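Putative carbohydrate metabolism domain-containing protein (Bacteroides vulgatus, PDB 3S30) is of unknown function but, as a putative glycoside hydrolase with a galactose-binding-domain-like fold, probably takes part in carbohydrate binding or breakdown. Local coordinates at residues N117-L122 against G137-A142; L169-T174 against S324-G329; S202-A207 against D330-A335. All coordinates share one frame; numbering follows the deposited sequence.

From the N terminus, contact 1 comes first: after strand 117-124 the chain turns back through the short strand 132-133 of the same antiparallel sheet and enters helix 138-142, closing a loop of 14 residues. Contacts 2 and 3 open only afterwards. Contact 2 joins strand 166-173 to the loop after strand 317-324, across 149 residues, and contact 3 joins helix 204-207 to the next part of that loop, across 122. Their segments alternate along the chain, so these two cross rather than nest. Thr171 CG2 packs against Ala335 O, 3.2 Å away, linking contacts 2 and 3, while Phe141 of contact 1 packs on Arg172 and Thr174 of contact 2.

Contact 1 of 3, residues N117-L122 against G137-A142; sequences NEYYVL and GNQGFA
With CG set between its backbone N and carbonyl carbon (chi1 60°), Tyr119 lays its ring against Asn138, whose CB stands 4.0 Å from the centroid of the Tyr119 ring. That CB lies 28° off the ring normal, which makes a CH-pi contact; Gln139 N sits over the rim of the same face. At the far end of the ring, Tyr119 OH lies 3.6 Å from Gln139 CB. Strand 117-122 and helix 138-142 run antiparallel, their axes 9.1 Å apart at closest approach. Asn138 ND2 passes the ring to a long, bent bond with Tyr120 O (3.3 Å, 143° at the hydrogen), in the carbonyl plane; its stronger partner is Thr155 O. At the other end, Asn117 ND2 approaches Ala142 O at a poor angle and is bonded instead to Gly145 O, while OD1 takes Tyr148 N. An alanine at Tyr119 would probably leave a gap over Asn138 CB and, without the hydroxyl's contact with Gln139 CB, set the helix less firmly against the strand. The chemistry is mixed: an aromatic face covers aliphatic carbon, while Asn117 ties the strand to the loop after the helix and Asn138 ties the helix to strand 155-158.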
loop_
_atom_site.group_PDB
_atom_site.type_symbol
_atom_site.label_atom_id
_atom_site.label_comp_id
_atom_site.label_asym_id
_atom_site.label_seq_id
_atom_site.Cartn_x
_atom_site.Cartn_y
_atom_site.Cartn_z
ATOM N N ASN A 117 18.570 -3.618 -11.620
ATOM C CA ASN A 117 18.124 -4.124 -10.325
ATOM C C ASN A 117 17.108 -5.232 -10.545
ATOM O O ASN A 117 16.570 -5.369 -11.644
ATOM C CB ASN A 117 17.438 -3.022 -9.507
ATOM C CG ASN A 117 18.274 -1.777 -9.382
ATOM O OD1 ASN A 117 19.338 -1.791 -8.762
ATOM N ND2 ASN A 117 17.791 -0.678 -9.961
ATOM N N GLU A 118 16.849 -6.001 -9.486
ATOM C CA GLU A 118 15.761 -6.972 -9.449
ATOM C C GLU A 118 14.957 -6.811 -8.153
ATOM O O GLU A 118 15.538 -6.630 -7.093
ATOM C CB GLU A 118 16.315 -8.394 -9.555
ATOM C CG GLU A 118 16.871 -8.747 -10.927
ATOM C CD GLU A 118 17.154 -10.243 -11.089
ATOM O OE1 GLU A 118 17.552 -10.896 -10.095
ATOM O OE2 GLU A 118 16.983 -10.765 -12.219
ATOM N N TYR A 119 13.627 -6.880 -8.242
ATOM C CA TYR A 119 12.757 -6.747 -7.064
ATOM C C TYR A 119 11.567 -7.713 -7.100
ATOM O O TYR A 119 11.325 -8.365 -8.112
ATOM C CB TYR A 119 12.274 -5.301 -6.925
ATOM C CG TYR A 119 11.485 -4.786 -8.109
ATOM C CD1 TYR A 119 10.123 -5.038 -8.219
ATOM C CD2 TYR A 119 12.097 -4.031 -9.104
ATOM C CE1 TYR A 119 9.396 -4.562 -9.285
ATOM C CE2 TYR A 119 11.371 -3.562 -10.194
ATOM C CZ TYR A 119 10.027 -3.835 -10.278
ATOM O OH TYR A 119 9.289 -3.376 -11.333
ATOM N N TYR A 120 10.835 -7.817 -5.989
ATOM C CA TYR A 120 9.646 -8.691 -5.923
ATOM C C TYR A 120 8.320 -7.986 -6.246
ATOM O O TYR A 120 8.097 -6.838 -5.851
ATOM C CB TYR A 120 9.499 -9.332 -4.543
ATOM C CG TYR A 120 10.558 -10.340 -4.136
ATOM C CD1 TYR A 120 11.139 -11.224 -5.056
ATOM C CD2 TYR A 120 10.950 -10.436 -2.804
ATOM C CE1 TYR A 120 12.094 -12.153 -4.647
ATOM C CE2 TYR A 120 11.888 -11.361 -2.392
ATOM C CZ TYR A 120 12.461 -12.206 -3.304
ATOM O OH TYR A 120 13.392 -13.101 -2.851
ATOM N N VAL A 121 7.460 -8.683 -6.989
ATOM C CA VAL A 121 6.049 -8.322 -7.127
ATOM C C VAL A 121 5.284 -9.434 -6.429
ATOM O O VAL A 121 5.466 -10.606 -6.752
ATOM C CB VAL A 121 5.594 -8.202 -8.620
ATOM C CG1 VAL A 121 4.140 -7.747 -8.701
ATOM C CG2 VAL A 121 6.487 -7.218 -9.404
ATOM N N LEU A 122 4.465 -9.074 -5.446
ATOM C CA LEU A 122 3.709 -10.056 -4.687
ATOM C C LEU A 122 2.381 -10.281 -5.394
ATOM O O LEU A 122 1.796 -9.344 -5.944
ATOM C CB LEU A 122 3.454 -9.607 -3.243
ATOM C CG LEU A 122 4.601 -9.578 -2.225
ATOM C CD1 LEU A 122 5.593 -8.493 -2.553
ATOM C CD2 LEU A 122 4.059 -9.379 -0.806
ATOM N N GLY A 137 5.921 0.798 -4.672
ATOM C CA GLY A 137 6.808 1.754 -5.307
ATOM C C GLY A 137 8.170 1.188 -5.671
ATOM O O GLY A 137 9.111 1.950 -5.824
ATOM N N ASN A 138 8.277 -0.137 -5.799
ATOM C CA ASN A 138 9.578 -0.796 -5.993
ATOM C C ASN A 138 10.237 -0.384 -7.298
ATOM O O ASN A 138 11.448 -0.220 -7.334
ATOM C CB ASN A 138 9.464 -2.326 -5.950
ATOM C CG ASN A 138 9.603 -2.904 -4.537
ATOM O OD1 ASN A 138 9.948 -2.201 -3.595
ATOM N ND2 ASN A 138 9.352 -4.208 -4.405
ATOM N N GLN A 139 9.448 -0.213 -8.360
ATOM C CA GLN A 139 9.993 0.220 -9.651
ATOM C C GLN A 139 10.556 1.647 -9.544
ATOM O O GLN A 139 11.554 1.978 -10.196
ATOM C CB GLN A 139 8.949 0.142 -10.768
ATOM C CG GLN A 139 9.574 0.192 -12.172
ATOM C CD GLN A 139 8.560 0.238 -13.310
ATOM O OE1 GLN A 139 7.349 0.348 -13.094
ATOM N NE2 GLN A 139 9.060 0.163 -14.540
ATOM N N GLY A 140 9.916 2.481 -8.730
ATOM C CA GLY A 140 10.412 3.826 -8.476
ATOM C C GLY A 140 11.767 3.798 -7.782
ATOM O O GLY A 140 12.649 4.609 -8.081
ATOM N N PHE A 141 11.927 2.850 -6.865
ATOM C CA PHE A 141 13.167 2.698 -6.116
ATOM C C PHE A 141 14.293 2.204 -7.041
ATOM O O PHE A 141 15.457 2.603 -6.898
ATOM C CB PHE A 141 12.970 1.746 -4.924
ATOM C CG PHE A 141 14.129 1.733 -3.964
ATOM C CD1 PHE A 141 14.298 2.753 -3.052
ATOM C CD2 PHE A 141 15.043 0.702 -3.976
ATOM C CE1 PHE A 141 15.364 2.736 -2.167
ATOM C CE2 PHE A 141 16.110 0.685 -3.099
ATOM C CZ PHE A 141 16.271 1.702 -2.192
ATOM N N ALA A 142 13.921 1.360 -8.000
ATOM C CA ALA A 142 14.833 0.884 -9.040
ATOM C C ALA A 142 15.522 2.006 -9.860
ATOM O O ALA A 142 16.626 1.806 -10.380
ATOM C CB ALA A 142 14.089 -0.082 -9.968
#

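Contact 2 of 3, residues L169-T174 against S324-G329; sequences LITRKT and SASKDG
Thr171 and Ser326 meet through their hydroxyls in the closest part of this contact. Thr171 OG1 donates to Ser326 OG at a modelled 2.5 Å, a very short value whose exact length is doubtful. Each hydroxyl is anti to the carbonyl carbon and beside the backbone N (chi1 -72° at Thr171, -55° at Ser326), a rotation that points each across the contact at the other; Thr171 CG2 also flanks Ser326 OG, at 3.6 Å. Ser326 OG has a second partner in Asp244 OD2, and Thr171 OG1 a weak one in Gly188 N, so both buried hydroxyls belong to a small polar network that would probably polarise the bond between them. Beside this pair the Ala325 methyl packs against Leu169, its CB 4.1 Å from Leu169 CB and 3.7 Å from Leu169 O.

Past Ser326 the contact falls away. A type I turn, held by Gly329 N to Ser326 O at 2.9 Å, carries Lys327 and Asp328 off the strand. Lys327 is exposed, and its NZ makes a long salt bridge to Asp328 OD1, 3.6 Å away; Asp328 OD1 also pairs with Lys268.

Within the fold, which is consistent with a galactose-binding-like beta architecture, strand 166-173, interrupted at Thr171, pairs with 155-158, 185-191 and 339-349: the backbone of Arg172 bonds to that of Ala186, and that of Leu169 to Leu340. The loop leaves strand 317-324, itself paired with 185-191, and Tyr227 OH bonds to Ala325 O. Helix 138-142 packs on Arg172 and Thr174 through Phe141.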
loop_
_atom_site.group_PDB
_atom_site.type_symbol
_atom_site.label_atom_id
_atom_site.label_comp_id
_atom_site.label_asym_id
_atom_site.label_seq_id
_atom_site.Cartn_x
_atom_site.Cartn_y
_atom_site.Cartn_z
ATOM N N LEU A 169 7.608 -4.414 4.872
ATOM C CA LEU A 169 7.740 -3.064 4.370
ATOM C C LEU A 169 8.838 -2.356 5.180
ATOM O O LEU A 169 8.733 -2.213 6.407
ATOM C CB LEU A 169 6.393 -2.328 4.447
ATOM C CG LEU A 169 5.231 -2.997 3.687
ATOM C CD1 LEU A 169 3.938 -2.201 3.789
ATOM C CD2 LEU A 169 5.578 -3.236 2.210
ATOM N N ILE A 170 9.907 -1.960 4.489
ATOM C CA ILE A 170 11.003 -1.217 5.112
ATOM C C ILE A 170 11.249 0.085 4.325
ATOM O O ILE A 170 11.696 0.051 3.182
ATOM C CB ILE A 170 12.290 -2.049 5.174
ATOM C CG1 ILE A 170 12.020 -3.430 5.774
ATOM C CG2 ILE A 170 13.363 -1.333 5.992
ATOM C CD1 ILE A 170 13.281 -4.305 5.929
ATOM N N THR A 171 10.907 1.224 4.938
ATOM C CA THR A 171 11.254 2.534 4.396
ATOM C C THR A 171 12.768 2.631 4.159
ATOM O O THR A 171 13.564 2.314 5.035
ATOM C CB THR A 171 10.765 3.662 5.333
ATOM O OG1 THR A 171 9.338 3.761 5.239
ATOM C CG2 THR A 171 11.390 5.023 4.968
ATOM N N ARG A 172 13.152 3.049 2.955
ATOM C CA ARG A 172 14.557 3.035 2.538
ATOM C C ARG A 172 15.067 4.427 2.238
ATOM O O ARG A 172 14.345 5.276 1.722
ATOM C CB ARG A 172 14.751 2.203 1.257
ATOM C CG ARG A 172 14.404 0.735 1.339
ATOM C CD ARG A 172 15.101 0.028 2.468
ATOM N NE ARG A 172 14.979 -1.417 2.321
ATOM C CZ ARG A 172 15.590 -2.323 3.085
ATOM N NH1 ARG A 172 16.354 -1.953 4.099
ATOM N NH2 ARG A 172 15.404 -3.618 2.844
ATOM N N LYS A 173 16.338 4.642 2.556
ATOM C CA LYS A 173 17.088 5.761 2.001
ATOM C C LYS A 173 17.346 5.435 0.525
ATOM O O LYS A 173 17.684 4.297 0.185
ATOM C CB LYS A 173 18.411 5.910 2.751
ATOM C CG LYS A 173 19.196 7.160 2.430
ATOM C CD LYS A 173 20.529 7.150 3.161
ATOM C CE LYS A 173 21.327 8.425 2.884
ATOM N NZ LYS A 173 21.968 8.426 1.537
ATOM N N THR A 174 17.151 6.416 -0.351
ATOM C CA THR A 174 17.417 6.222 -1.775
ATOM C C THR A 174 18.909 6.319 -2.100
ATOM O O THR A 174 19.710 6.816 -1.297
ATOM C CB THR A 174 16.667 7.237 -2.622
ATOM O OG1 THR A 174 16.801 8.535 -2.028
ATOM C CG2 THR A 174 15.194 6.840 -2.722
ATOM N N SER A 324 1.589 1.091 4.427
ATOM C CA SER A 324 2.853 1.848 4.360
ATOM C C SER A 324 3.595 1.850 5.685
ATOM O O SER A 324 2.991 2.089 6.716
ATOM C CB SER A 324 2.594 3.302 3.945
ATOM O OG SER A 324 3.819 4.003 3.745
ATOM N N ALA A 325 4.908 1.619 5.646
ATOM C CA ALA A 325 5.756 1.686 6.852
ATOM C C ALA A 325 5.923 3.110 7.392
ATOM O O ALA A 325 6.206 3.298 8.581
ATOM C CB ALA A 325 7.119 1.069 6.589
ATOM N N SER A 326 5.743 4.105 6.531
ATOM C CA SER A 326 5.852 5.517 6.934
ATOM C C SER A 326 4.661 6.337 6.427
ATOM O O SER A 326 4.568 6.634 5.244
ATOM C CB SER A 326 7.176 6.120 6.426
ATOM O OG SER A 326 8.285 5.344 6.858
ATOM N N LYS A 327 3.762 6.700 7.336
ATOM C CA LYS A 327 2.544 7.436 6.987
ATOM C C LYS A 327 2.805 8.561 5.988
ATOM O O LYS A 327 2.085 8.686 4.987
ATOM C CB LYS A 327 1.896 8.031 8.240
ATOM C CG LYS A 327 0.691 8.951 7.948
ATOM C CD LYS A 327 0.054 9.488 9.233
ATOM C CE LYS A 327 -1.261 10.237 8.943
ATOM N NZ LYS A 327 -1.137 11.252 7.826
ATOM N N ASP A 328 3.822 9.378 6.276
ATOM C CA ASP A 328 4.092 10.575 5.486
ATOM C C ASP A 328 5.231 10.412 4.475
ATOM O O ASP A 328 5.704 11.396 3.914
ATOM C CB ASP A 328 4.350 11.760 6.413
ATOM C CG ASP A 328 3.073 12.303 7.040
ATOM O OD1 ASP A 328 2.023 12.288 6.366
ATOM O OD2 ASP A 328 3.124 12.759 8.202
ATOM N N GLY A 329 5.629 9.164 4.220
ATOM C CA GLY A 329 6.689 8.852 3.272
ATOM C C GLY A 329 6.335 9.186 1.840
ATOM O O GLY A 329 7.212 9.251 0.982
#

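Contact 3 of 3, residues S202-A207 against D330-A335; sequences SDALSA and DVFQGA
Leu205 and Asp330 bring the two backbones nearest each other, with 6.3 Å between Leu205 CA and Asp330 CA. The first segment is a short helix, 204-207, with Asp203 at its N-cap position; Ala207 N bonds to Asp203 O at 3.1 Å. Ser206 OG hydrogen-bonds Asp203 OD2 at 2.7 Å from above the carboxylate plane, tying the N-cap side chain to the first turn. The second segment is irregular, and Phe332 takes a left-handed backbone conformation (phi 61°, psi 37°). No hydrogen bond spans the two segments. The contact lies near the surface of the galactose-binding-like domain, where helix 204-207, just before strand 208-213, meets the long loop between strands 317-324 and 339-349. Leu205 CG lies anti to the carbonyl carbon (chi1 -64°), which leads the side chain toward Asp330: Leu205 CD2 comes obliquely across, 3.6 Å from OD2 and 3.7 Å from CB of Asp330. The carboxylate's main partner is elsewhere: OD1 forms a salt bridge with Lys268 and accepts a weak bond from Val331 N. Leu205 CD1 meets Val331 CG1 at 4.5 Å. Ala204 CB points toward the loop and packs 3.8 Å from Asp330 O and 3.9 Å from Phe332 CZ, and Phe332 also touches Met183.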
loop_
_atom_site.group_PDB
_atom_site.type_symbol
_atom_site.label_atom_id
_atom_site.label_comp_id
_atom_site.label_asym_id
_atom_site.label_seq_id
_atom_site.Cartn_x
_atom_site.Cartn_y
_atom_site.Cartn_z
ATOM N N SER A 202 8.548 12.951 -10.644
ATOM C CA SER A 202 7.960 14.292 -10.706
ATOM C C SER A 202 6.775 14.464 -9.743
ATOM O O SER A 202 6.546 15.563 -9.240
ATOM C CB SER A 202 7.522 14.613 -12.147
ATOM O OG SER A 202 6.565 13.668 -12.625
ATOM N N ASP A 203 6.034 13.379 -9.493
ATOM C CA ASP A 203 4.782 13.448 -8.728
ATOM C C ASP A 203 4.470 12.136 -7.999
ATOM O O ASP A 203 3.548 11.417 -8.372
ATOM C CB ASP A 203 3.640 13.824 -9.685
ATOM C CG ASP A 203 2.402 14.367 -8.971
ATOM O OD1 ASP A 203 2.350 14.357 -7.724
ATOM O OD2 ASP A 203 1.468 14.802 -9.679
ATOM N N ALA A 204 5.232 11.836 -6.949
ATOM C CA ALA A 204 5.074 10.589 -6.171
ATOM C C ALA A 204 3.620 10.232 -5.814
ATOM O O ALA A 204 3.206 9.081 -5.948
ATOM C CB ALA A 204 5.915 10.649 -4.900
ATOM N N LEU A 205 2.859 11.215 -5.357
ATOM C CA LEU A 205 1.451 11.022 -5.028
ATOM C C LEU A 205 0.624 10.520 -6.223
ATOM O O LEU A 205 -0.240 9.659 -6.050
ATOM C CB LEU A 205 0.838 12.327 -4.497
ATOM C CG LEU A 205 1.390 12.867 -3.178
ATOM C CD1 LEU A 205 0.778 14.242 -2.869
ATOM C CD2 LEU A 205 1.114 11.897 -2.064
ATOM N N SER A 206 0.877 11.062 -7.416
ATOM C CA SER A 206 0.188 10.612 -8.643
ATOM C C SER A 206 0.620 9.212 -9.103
ATOM O O SER A 206 -0.152 8.495 -9.750
ATOM C CB SER A 206 0.406 11.612 -9.800
ATOM O OG SER A 206 -0.359 12.804 -9.623
ATOM N N ALA A 207 1.852 8.829 -8.767
ATOM C CA ALA A 207 2.445 7.581 -9.256
ATOM C C ALA A 207 1.745 6.344 -8.698
ATOM O O ALA A 207 1.618 5.329 -9.390
ATOM C CB ALA A 207 3.944 7.551 -8.919
ATOM N N ASP A 330 5.053 9.403 1.579
ATOM C CA ASP A 330 4.572 9.812 0.254
ATOM C C ASP A 330 5.055 11.209 -0.099
ATOM O O ASP A 330 5.247 11.516 -1.273
ATOM C CB ASP A 330 3.038 9.712 0.155
ATOM C CG ASP A 330 2.306 10.464 1.277
ATOM O OD1 ASP A 330 2.950 10.995 2.224
ATOM O OD2 ASP A 330 1.060 10.511 1.212
ATOM N N VAL A 331 5.261 12.035 0.922
ATOM C CA VAL A 331 5.889 13.355 0.781
ATOM C C VAL A 331 7.281 13.381 1.475
ATOM O O VAL A 331 7.756 14.433 1.918
ATOM C CB VAL A 331 4.965 14.492 1.336
ATOM C CG1 VAL A 331 3.681 14.592 0.516
ATOM C CG2 VAL A 331 4.642 14.282 2.824
ATOM N N PHE A 332 7.924 12.213 1.548
ATOM C CA PHE A 332 9.322 12.090 1.982
ATOM C C PHE A 332 9.587 12.568 3.426
ATOM O O PHE A 332 10.635 13.151 3.734
ATOM C CB PHE A 332 10.238 12.782 0.957
ATOM C CG PHE A 332 9.904 12.417 -0.454
ATOM C CD1 PHE A 332 10.148 11.121 -0.921
ATOM C CD2 PHE A 332 9.273 13.325 -1.293
ATOM C CE1 PHE A 332 9.800 10.750 -2.212
ATOM C CE2 PHE A 332 8.922 12.959 -2.589
ATOM C CZ PHE A 332 9.190 11.665 -3.047
ATOM N N GLN A 333 8.618 12.301 4.293
ATOM C CA GLN A 333 8.769 12.450 5.728
ATOM C C GLN A 333 8.680 11.057 6.361
ATOM O O GLN A 333 7.600 10.490 6.509
ATOM C CB GLN A 333 7.676 13.359 6.285
ATOM C CG GLN A 333 7.670 14.764 5.665
ATOM C CD GLN A 333 6.633 15.676 6.295
ATOM O OE1 GLN A 333 5.966 15.308 7.273
ATOM N NE2 GLN A 333 6.488 16.873 5.741
ATOM N N GLY A 334 9.824 10.500 6.736
ATOM C CA GLY A 334 9.843 9.152 7.272
ATOM C C GLY A 334 11.224 8.748 7.711
ATOM O O GLY A 334 12.199 9.459 7.460
ATOM N N ALA A 335 11.300 7.604 8.378
ATOM C CA ALA A 335 12.565 7.086 8.895
ATOM C C ALA A 335 13.048 5.894 8.071
ATOM O O ALA A 335 12.354 4.878 7.996
ATOM C CB ALA A 335 12.402 6.679 10.346
#